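Local structure of beta-methylmalyl-CoA dehydratase (Chloroflexus aurantiacus, 4E3E) at residues Y40-F44 with A45-S49; L66-F69 with H70-G74; D167-V171 with T172-V176. The protein catalyses the reversible dehydration of (2R,3S)-beta-methylmalyl-CoA to 2-methylfumaryl-CoA in the glyoxylate assimilation cycle. All coordinates share one frame; numbering follows the deposited sequence.

Contact 1 (Y40-F44 with A45-S49); sequences YGSRF and ALTSS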
# COMPACT_ATOMS: atom_id res chain seq x y z
N TYR A 40 -7.26 -2.25 6.46
CA TYR A 40 -8.41 -2.58 7.31
C TYR A 40 -9.25 -1.39 7.75
O TYR A 40 -10.40 -1.56 8.16
CB TYR A 40 -8.00 -3.44 8.51
CG TYR A 40 -7.25 -4.69 8.09
CD1 TYR A 40 -7.94 -5.81 7.61
CD2 TYR A 40 -5.86 -4.74 8.13
CE1 TYR A 40 -7.27 -6.95 7.21
CE2 TYR A 40 -5.17 -5.88 7.72
CZ TYR A 40 -5.88 -6.98 7.27
OH TYR A 40 -5.21 -8.12 6.86
N GLY A 41 -8.70 -0.18 7.66
CA GLY A 41 -9.43 1.02 8.05
C GLY A 41 -9.65 1.14 9.55
O GLY A 41 -10.60 1.79 9.98
N SER A 42 -8.78 0.55 10.37
CA SER A 42 -9.01 0.57 11.80
C SER A 42 -8.97 2.02 12.33
O SER A 42 -8.05 2.78 12.03
CB SER A 42 -8.02 -0.31 12.55
OG SER A 42 -7.93 0.08 13.91
N ARG A 43 -9.99 2.39 13.10
CA ARG A 43 -10.06 3.75 13.64
C ARG A 43 -9.72 3.87 15.12
O ARG A 43 -9.88 4.95 15.70
CB ARG A 43 -11.44 4.37 13.38
CG ARG A 43 -11.66 4.76 11.92
CD ARG A 43 -12.89 5.63 11.81
NE ARG A 43 -14.09 4.79 11.83
CZ ARG A 43 -15.25 5.16 12.37
NH1 ARG A 43 -15.38 6.34 12.95
NH2 ARG A 43 -16.29 4.32 12.33
N PHE A 44 -9.25 2.79 15.75
CA PHE A 44 -8.91 2.83 17.18
C PHE A 44 -7.87 3.89 17.46
O PHE A 44 -6.83 3.95 16.79
CB PHE A 44 -8.48 1.45 17.70
CG PHE A 44 -9.63 0.48 17.77
CD1 PHE A 44 -10.50 0.51 18.86
CD2 PHE A 44 -9.90 -0.38 16.71
CE1 PHE A 44 -11.60 -0.35 18.91
CE2 PHE A 44 -11.00 -1.24 16.75
CZ PHE A 44 -11.85 -1.22 17.86
N ALA A 45 -8.17 4.75 18.42
CA ALA A 45 -7.37 5.98 18.60
C ALA A 45 -5.94 5.73 19.04
O ALA A 45 -5.02 6.48 18.67
CB ALA A 45 -8.08 6.96 19.54
N LEU A 46 -5.76 4.67 19.82
CA LEU A 46 -4.43 4.29 20.35
C LEU A 46 -3.39 4.12 19.22
O LEU A 46 -2.26 4.59 19.35
CB LEU A 46 -4.53 3.01 21.20
CG LEU A 46 -3.23 2.59 21.91
CD1 LEU A 46 -2.77 3.70 22.84
CD2 LEU A 46 -3.39 1.27 22.65
N THR A 47 -3.77 3.46 18.12
CA THR A 47 -2.80 3.18 17.07
C THR A 47 -2.68 4.33 16.05
O THR A 47 -1.66 4.43 15.37
CB THR A 47 -3.13 1.87 16.35
OG1 THR A 47 -4.50 1.91 15.97
CG2 THR A 47 -2.89 0.64 17.28
N SER A 48 -3.69 5.21 15.98
CA SER A 48 -3.72 6.29 14.96
C SER A 48 -3.02 7.57 15.37
O SER A 48 -2.61 8.35 14.51
CB SER A 48 -5.14 6.64 14.57
OG SER A 48 -5.64 5.65 13.69
N SER A 49 -2.86 7.79 16.66
CA SER A 49 -2.32 9.05 17.14
C SER A 49 -1.21 8.89 18.20
O SER A 49 -1.44 8.37 19.30
CB SER A 49 -3.46 9.93 17.67
OG SER A 49 -2.93 11.09 18.32
O HOH W 1 -5.96 -0.10 15.72
O HOH W 2 -5.98 2.99 13.83
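Thr47 OG1 is gripped by two waters, and both lead back to Ser42. Water 1 donates to it and sits 2.7 Å from Ser42 OG; water 2 takes a hydrogen bond from Thr47 OG1 over 2.8 Å while donating to Ser42 O, also at 2.8 Å. Ser48 OG gives the same water 2 a further bond, so three polar groups converge on one solvent molecule. A chi1 of 50° places Thr47 OG1 between its own N and carbonyl carbon, facing back to the N-cap residue, 3.2 Å from Phe44 O. That carbonyl in turn accepts from Thr47 N at 3.4 Å and from Ser48 N at 3.5 Å, both weak. The Phe44 ring leads away from all this, with Ser42 OG at its edge and in its plane, and packs on helix 250-265, meeting Arg258 in a cation-pi contact and Phe262 edge-to-face. Gln226 of the second subunit bonds both Ser42 O and Ser48 OG, so that subunit closes on two of the groups that hold water 2. This is the start of a short helix, 45-48, with Phe44 at the N-cap position and its carbonyl serving the first turn.

Contact 2 (L66-F69 with H70-G74); sequences LLVF and HIVFG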
# COMPACT_ATOMS: atom_id res chain seq x y z
N LEU A 66 -2.92 -6.85 16.45
CA LEU A 66 -3.16 -7.82 15.39
C LEU A 66 -2.11 -7.77 14.27
O LEU A 66 -1.82 -8.80 13.65
CB LEU A 66 -4.56 -7.69 14.82
CG LEU A 66 -5.67 -8.03 15.79
CD1 LEU A 66 -6.98 -7.92 15.01
CD2 LEU A 66 -5.49 -9.45 16.32
N LEU A 67 -1.56 -6.58 14.00
CA LEU A 67 -0.42 -6.48 13.08
C LEU A 67 0.77 -7.28 13.64
O LEU A 67 1.40 -8.06 12.91
CB LEU A 67 -0.04 -5.02 12.79
CG LEU A 67 1.17 -4.73 11.87
CD1 LEU A 67 1.09 -5.49 10.54
CD2 LEU A 67 1.31 -3.22 11.65
N VAL A 68 1.06 -7.10 14.94
CA VAL A 68 2.03 -7.94 15.65
C VAL A 68 1.70 -9.44 15.48
O VAL A 68 2.58 -10.25 15.13
CB VAL A 68 2.12 -7.60 17.15
CG1 VAL A 68 3.00 -8.63 17.89
CG2 VAL A 68 2.67 -6.19 17.36
N PHE A 69 0.45 -9.80 15.73
CA PHE A 69 0.03 -11.19 15.59
C PHE A 69 0.29 -11.79 14.20
O PHE A 69 0.91 -12.87 14.10
CB PHE A 69 -1.42 -11.37 16.04
CG PHE A 69 -1.95 -12.75 15.85
CD1 PHE A 69 -1.75 -13.74 16.82
CD2 PHE A 69 -2.65 -13.08 14.70
CE1 PHE A 69 -2.24 -15.02 16.64
CE2 PHE A 69 -3.14 -14.36 14.52
CZ PHE A 69 -2.93 -15.34 15.49
N HIS A 70 -0.17 -11.11 13.14
CA HIS A 70 -0.00 -11.62 11.77
C HIS A 70 1.43 -11.74 11.33
O HIS A 70 1.80 -12.65 10.60
CB HIS A 70 -0.78 -10.76 10.77
CG HIS A 70 -2.26 -10.70 11.06
ND1 HIS A 70 -2.97 -11.78 11.43
CD2 HIS A 70 -3.15 -9.63 11.02
CE1 HIS A 70 -4.25 -11.43 11.62
NE2 HIS A 70 -4.37 -10.12 11.37
N ILE A 71 2.28 -10.83 11.80
CA ILE A 71 3.70 -10.92 11.50
C ILE A 71 4.36 -12.13 12.19
O ILE A 71 5.08 -12.89 11.53
CB ILE A 71 4.42 -9.59 11.79
CG1 ILE A 71 3.99 -8.56 10.71
CG2 ILE A 71 5.94 -9.77 11.78
CD1 ILE A 71 4.41 -7.15 11.00
N VAL A 72 4.11 -12.30 13.50
CA VAL A 72 4.59 -13.47 14.25
C VAL A 72 4.08 -14.77 13.60
O VAL A 72 4.86 -15.69 13.30
CB VAL A 72 4.22 -13.36 15.75
CG1 VAL A 72 4.45 -14.70 16.48
CG2 VAL A 72 5.06 -12.27 16.44
N PHE A 73 2.77 -14.81 13.35
CA PHE A 73 2.15 -15.95 12.65
C PHE A 73 2.78 -16.21 11.29
O PHE A 73 3.15 -17.35 10.97
CB PHE A 73 0.64 -15.73 12.53
CG PHE A 73 -0.13 -16.87 11.89
CD1 PHE A 73 -0.11 -17.07 10.52
CD2 PHE A 73 -0.93 -17.71 12.68
CE1 PHE A 73 -0.87 -18.11 9.93
CE2 PHE A 73 -1.68 -18.73 12.10
CZ PHE A 73 -1.65 -18.93 10.72
N GLY A 74 2.91 -15.16 10.47
CA GLY A 74 3.49 -15.29 9.14
C GLY A 74 4.87 -15.94 9.10
O GLY A 74 5.13 -16.78 8.25
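Leu66 O lies over one face of the His70 imidazole, 3.0 Å above its plane and offset toward the rim, with His70 CD2 the nearest ring atom at 3.1 Å. It is also the acceptor for His70 N at 2.9 Å, so the oxygen that takes the backbone bond is the one lying against the ring. The ring is there because His70 CG stands anti to the carbonyl carbon (chi1 -58°), folding back over the preceding turn. Within this stretch the ring also meets Phe69, whose CD2 comes within 3.5 Å of His70 ND1; the two rings meet obliquely, planes 72° apart, with His70 CE1 at the Phe69 edge. Both imidazole nitrogens are satisfied: NE2 by Ser255, ND1 by Tyr249. These residues sit on helix 65-80, one of two long helices, with 250-265, against which the antiparallel sheet packs, as in a double hot-dog fold; just before it Asp64, a probable substrate-binding residue, takes a hydrogen bond from Leu66 N. Further round the helix, Leu67 CD1 and Ile71 CD1 touch at 3.7 Å. The packing between the two segments is looser on the remaining sides, though these too are buried. Phe69 and Phe73 run side by side, pointing the same way, with Phe73 CB over one face of the Phe69 ring and the nearest ring atoms, Phe69 CZ and Phe73 CD2, 4.2 Å apart; both rings go on to strand 138-149. Val68 CG1 and Val72 CG2 stand 4.4 Å apart, and both valines rest on Leu105 of strand 104-116.

Contact 3 (D167-V171 with T172-V176); sequences DSVPV and TDLTV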
# COMPACT_ATOMS: atom_id res chain seq x y z
N ASP A 167 -8.44 -22.41 28.45
CA ASP A 167 -9.67 -21.87 27.86
C ASP A 167 -9.51 -20.39 27.51
O ASP A 167 -10.11 -19.89 26.56
CB ASP A 167 -10.84 -22.07 28.81
CG ASP A 167 -12.13 -21.47 28.29
OD1 ASP A 167 -12.77 -22.08 27.41
OD2 ASP A 167 -12.49 -20.39 28.76
N SER A 168 -8.70 -19.68 28.30
CA SER A 168 -8.48 -18.25 28.09
C SER A 168 -7.15 -17.90 28.74
O SER A 168 -6.64 -18.66 29.57
CB SER A 168 -9.61 -17.43 28.75
OG SER A 168 -9.71 -17.70 30.15
N VAL A 169 -6.59 -16.76 28.35
CA VAL A 169 -5.46 -16.18 29.07
C VAL A 169 -6.01 -15.59 30.37
O VAL A 169 -6.89 -14.74 30.31
CB VAL A 169 -4.75 -15.08 28.24
CG1 VAL A 169 -3.65 -14.41 29.06
CG2 VAL A 169 -4.20 -15.66 26.93
N PRO A 170 -5.50 -16.03 31.54
CA PRO A 170 -6.01 -15.49 32.81
C PRO A 170 -5.79 -13.98 32.94
O PRO A 170 -4.76 -13.46 32.50
CB PRO A 170 -5.17 -16.21 33.88
CG PRO A 170 -4.67 -17.44 33.21
CD PRO A 170 -4.50 -17.10 31.75
N VAL A 171 -6.76 -13.30 33.54
CA VAL A 171 -6.70 -11.85 33.72
C VAL A 171 -5.42 -11.44 34.48
O VAL A 171 -4.88 -10.35 34.26
CB VAL A 171 -8.00 -11.32 34.38
CG1 VAL A 171 -8.06 -11.63 35.87
CG2 VAL A 171 -8.15 -9.83 34.14
N THR A 172 -4.92 -12.34 35.33
CA THR A 172 -3.69 -12.09 36.08
C THR A 172 -2.44 -12.17 35.19
O THR A 172 -1.37 -11.74 35.61
CB THR A 172 -3.54 -13.06 37.26
OG1 THR A 172 -3.78 -14.39 36.80
CG2 THR A 172 -4.57 -12.72 38.35
N ASP A 173 -2.58 -12.70 33.97
CA ASP A 173 -1.47 -12.77 33.01
C ASP A 173 -1.44 -11.62 31.99
O ASP A 173 -0.50 -11.52 31.19
CB ASP A 173 -1.49 -14.10 32.23
CG ASP A 173 -1.08 -15.30 33.08
OD1 ASP A 173 -0.58 -15.12 34.20
OD2 ASP A 173 -1.26 -16.43 32.61
N LEU A 174 -2.47 -10.78 31.99
CA LEU A 174 -2.58 -9.71 30.98
C LEU A 174 -1.60 -8.59 31.24
O LEU A 174 -1.46 -8.14 32.37
CB LEU A 174 -3.99 -9.13 30.95
CG LEU A 174 -5.15 -10.09 30.64
CD1 LEU A 174 -6.46 -9.32 30.61
CD2 LEU A 174 -4.94 -10.80 29.33
N THR A 175 -0.93 -8.12 30.19
CA THR A 175 -0.11 -6.91 30.26
C THR A 175 -1.01 -5.70 30.06
O THR A 175 -1.84 -5.68 29.15
CB THR A 175 1.01 -6.94 29.20
OG1 THR A 175 1.91 -8.01 29.49
CG2 THR A 175 1.80 -5.64 29.19
N VAL A 176 -0.88 -4.70 30.94
CA VAL A 176 -1.67 -3.47 30.87
C VAL A 176 -0.66 -2.32 30.79
O VAL A 176 -0.33 -1.70 31.81
CB VAL A 176 -2.61 -3.30 32.09
CG1 VAL A 176 -3.49 -2.06 31.95
CG2 VAL A 176 -3.48 -4.54 32.27
O HOH W 3 -3.21 -8.26 34.63
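Two backbone hydrogen bonds fold Pro170-Leu174 back on itself. Asp173 N donates to Pro170 O at 2.7 Å, arriving well above the carbonyl plane, 52° out of it and away from a lone pair, as the tight bend dictates. One residue further on, Leu174 N reaches Val171 O over 3.3 Å, a weak but fairly straight bond. Water 3 donates to Val171 O and also to Leu174 O, clamping the exit of the bend. The apolar contacts gather around Leu174, whose two methyls part to meet different valines: CD2 lies 3.8 Å from Val169 CG1, and CD1 lies 3.9 Å from Val171 CG2. Val171 can offer that methyl because a chi1 of 75° sets CG1 between its N and carbonyl carbon and turns CG2 anti to N. Val169 CG1 touches Asp173 CB as well, so it fills the angle between two residues of the far limb. On the more exposed flank the meeting is of carbon with oxygen: Asp173 OD2 comes across the Pro170 ring, 3.4 Å from Pro170 CD, and Thr172 OG1 stands 3.7 Å from Pro170 CB. On the side facing the sheet, Val169 and Leu174 rest on Ala273 of strand 270-278, while Val171 and Leu174 also touch Ile301. The backbone angles and the two bonds mark overlapping beta turns, 170-173 and 171-174, the second of type I, in the long connection that leaves strand 138-149 and passes over the sheet on its way to helix 187-190.

In the fold
Contacts 1 and 2 are buried and contact 3 lies at the surface, yet each is a local contact within its own continuous stretch. Contact 2, its centre about 7 Å from the chain centre, is a regular helix whose bonds are strong and whose side chains meet aromatic and aliphatic neighbours. Contact 1, with its centre about 17 Å from that of contact 2, relies on waters and serine and threonine hydroxyls, and it alone meets the second subunit. Helix 250-265 joins these two, since Phe44 and Leu66 both pack on it. Contact 3 belongs to the connection lying on strand 270-278; its bends keep a greasy underside and a polar, exposed outer flank.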